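Local coordinates for PixA inclusion body protein (Burkholderia cenocepacia, PDB 4LZK) that is of unknown function but belongs to the PixA family of inclusion body proteins and is rich in beta-strands, at residues Ser93-Leu98 with Phe162-Arg167. Sequence-based numbering, arbitrary orientation.
Sequences SGDAAL and FALYTR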
loop_
_atom_site.group_PDB
_atom_site.type_symbol
_atom_site.label_atom_id
_atom_site.label_comp_id
_atom_site.label_asym_id
_atom_site.label_seq_id
_atom_site.Cartn_x
_atom_site.Cartn_y
_atom_site.Cartn_z
ATOM N N SER C 93 -10.183 -8.835 24.708
ATOM C CA SER C 93 -11.338 -8.626 25.636
ATOM C C SER C 93 -12.319 -9.850 25.626
ATOM O O SER C 93 -13.076 -10.016 26.522
ATOM C CB SER C 93 -12.084 -7.350 25.282
ATOM O OG SER C 93 -12.713 -7.443 24.044
ATOM N N GLY C 94 -12.296 -10.631 24.573
ATOM C CA GLY C 94 -13.163 -11.803 24.379
ATOM C C GLY C 94 -12.299 -13.013 24.100
ATOM O O GLY C 94 -11.693 -13.565 25.051
ATOM N N ASP C 95 -12.153 -13.386 22.836
ATOM C CA ASP C 95 -11.063 -14.323 22.490
ATOM C C ASP C 95 -9.771 -13.593 22.896
ATOM O O ASP C 95 -9.737 -12.358 22.917
ATOM C CB ASP C 95 -10.937 -14.609 20.990
ATOM C CG ASP C 95 -12.240 -15.086 20.300
ATOM O OD1 ASP C 95 -13.028 -15.825 20.927
ATOM O OD2 ASP C 95 -12.411 -14.756 19.058
ATOM N N ALA C 96 -8.739 -14.326 23.285
ATOM C CA ALA C 96 -7.429 -13.683 23.566
ATOM C C ALA C 96 -6.397 -14.449 22.729
ATOM O O ALA C 96 -6.455 -15.711 22.652
ATOM C CB ALA C 96 -7.092 -13.813 24.990
ATOM N N ALA C 97 -5.477 -13.740 22.108
ATOM C CA ALA C 97 -4.382 -14.373 21.431
ATOM C C ALA C 97 -3.153 -14.001 22.223
ATOM O O ALA C 97 -2.844 -12.807 22.346
ATOM C CB ALA C 97 -4.251 -13.852 20.043
ATOM N N LEU C 98 -2.497 -14.979 22.802
ATOM C CA LEU C 98 -1.371 -14.732 23.712
ATOM C C LEU C 98 -0.120 -15.428 23.185
ATOM O O LEU C 98 -0.049 -16.626 23.128
ATOM C CB LEU C 98 -1.719 -15.268 25.071
ATOM C CG LEU C 98 -2.950 -14.589 25.679
ATOM C CD1 LEU C 98 -3.286 -15.321 26.946
ATOM C CD2 LEU C 98 -2.667 -13.158 26.006
ATOM N N PHE C 162 1.501 -18.633 19.355
ATOM C CA PHE C 162 0.566 -18.052 20.282
ATOM C C PHE C 162 -0.552 -19.008 20.600
ATOM O O PHE C 162 -0.896 -19.905 19.843
ATOM C CB PHE C 162 -0.004 -16.740 19.748
ATOM C CG PHE C 162 -0.951 -16.880 18.566
ATOM C CD1 PHE C 162 -0.470 -16.873 17.240
ATOM C CD2 PHE C 162 -2.331 -16.901 18.739
ATOM C CE1 PHE C 162 -1.323 -16.952 16.190
ATOM C CE2 PHE C 162 -3.175 -17.001 17.645
ATOM C CZ PHE C 162 -2.677 -17.006 16.390
ATOM N N ALA C 163 -1.118 -18.816 21.784
ATOM C CA ALA C 163 -2.299 -19.608 22.190
ATOM C C ALA C 163 -3.516 -18.777 21.923
ATOM O O ALA C 163 -3.549 -17.572 22.228
ATOM C CB ALA C 163 -2.227 -19.954 23.671
ATOM N N LEU C 164 -4.521 -19.386 21.305
ATOM C CA LEU C 164 -5.789 -18.744 21.103
ATOM C C LEU C 164 -6.801 -19.290 22.161
ATOM O O LEU C 164 -7.118 -20.506 22.201
ATOM C CB LEU C 164 -6.232 -19.008 19.684
ATOM C CG LEU C 164 -7.236 -18.082 19.086
ATOM C CD1 LEU C 164 -7.456 -18.396 17.655
ATOM C CD2 LEU C 164 -8.550 -18.132 19.790
ATOM N N TYR C 165 -7.299 -18.398 23.002
ATOM C CA TYR C 165 -8.290 -18.818 24.030
ATOM C C TYR C 165 -9.633 -18.270 23.646
ATOM O O TYR C 165 -9.707 -17.166 23.063
ATOM C CB TYR C 165 -7.904 -18.335 25.424
ATOM C CG TYR C 165 -6.749 -19.009 25.993
ATOM C CD1 TYR C 165 -6.862 -20.214 26.686
ATOM C CD2 TYR C 165 -5.487 -18.467 25.823
ATOM C CE1 TYR C 165 -5.749 -20.836 27.199
ATOM C CE2 TYR C 165 -4.404 -19.060 26.331
ATOM C CZ TYR C 165 -4.524 -20.265 26.987
ATOM O OH TYR C 165 -3.372 -20.831 27.445
ATOM N N THR C 166 -10.719 -19.029 23.876
ATOM C CA THR C 166 -11.991 -18.399 23.642
ATOM C C THR C 166 -12.652 -18.058 24.971
ATOM O O THR C 166 -12.347 -18.650 25.987
ATOM C CB THR C 166 -13.004 -19.236 22.806
ATOM O OG1 THR C 166 -13.055 -20.588 23.294
ATOM C CG2 THR C 166 -12.650 -19.187 21.338
ATOM N N ARG C 167 -13.540 -17.090 24.912
ATOM C CA ARG C 167 -14.318 -16.623 26.090
ATOM C C ARG C 167 -15.602 -17.355 26.060
ATOM O O ARG C 167 -16.364 -17.212 25.100
ATOM C CB ARG C 167 -14.685 -15.124 25.983
ATOM C CG ARG C 167 -15.475 -14.625 27.195
ATOM C CD ARG C 167 -16.268 -13.355 26.943
ATOM N NE ARG C 167 -16.805 -12.797 28.194
ATOM C CZ ARG C 167 -16.212 -11.847 28.924
ATOM N NH1 ARG C 167 -15.071 -11.294 28.493
ATOM N NH2 ARG C 167 -16.780 -11.407 30.060
#
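Two strands that run in opposite directions can be joined by backbone pairing while the two faces carry different side chains, and residues 93-98 with 162-167 illustrate this antiparallel principle. Ala96 and Tyr165 form a hydrogen-bonded pair, Ala96 N to Tyr165 O at 3.0 Å and Tyr165 N to Ala96 O at 2.8 Å. The non-hydrogen-bonded pair Ala97-Leu164 follows, its CA atoms 4.6 Å apart, and then Leu98 and Ala163 bond again, Leu98 N to Ala163 O at 2.9 Å and Ala163 N to Leu98 O at 2.8 Å. Leu98 and Tyr165, which lose the most surface to the opposite segment, stand diagonally on one face, beside the small methyl groups of Ala96 and Ala163; Leu98 CD1 reaches 4.0 Å from Tyr165 CE2. On the other face Ala97 CB packs 3.8 Å from Phe162 CD2. Where regular pairing stops, Arg167 extends alongside the loop that leads into strand 96-105: its CB lies 3.5 Å from Gly94 O. Its NH2 is hydrogen-bonded to Asn170 and to the backbone oxygen of Glu120 of a second subunit, so this end borders a subunit interface. Asp95 turns to helix 28-34, forming a salt bridge with Lys32 and a hydrogen bond with Thr28. Strand 154-167, hydrogen-bonded along its other edge to strand 172-186, joins strand 96-105 to the sheet, while Leu164 touches Thr28 and Ile31 of helix 28-34 and Ala97 and Phe162 pack against Ile26 of strand 19-26, in the other sheet, consistent with a two-sheet sandwich.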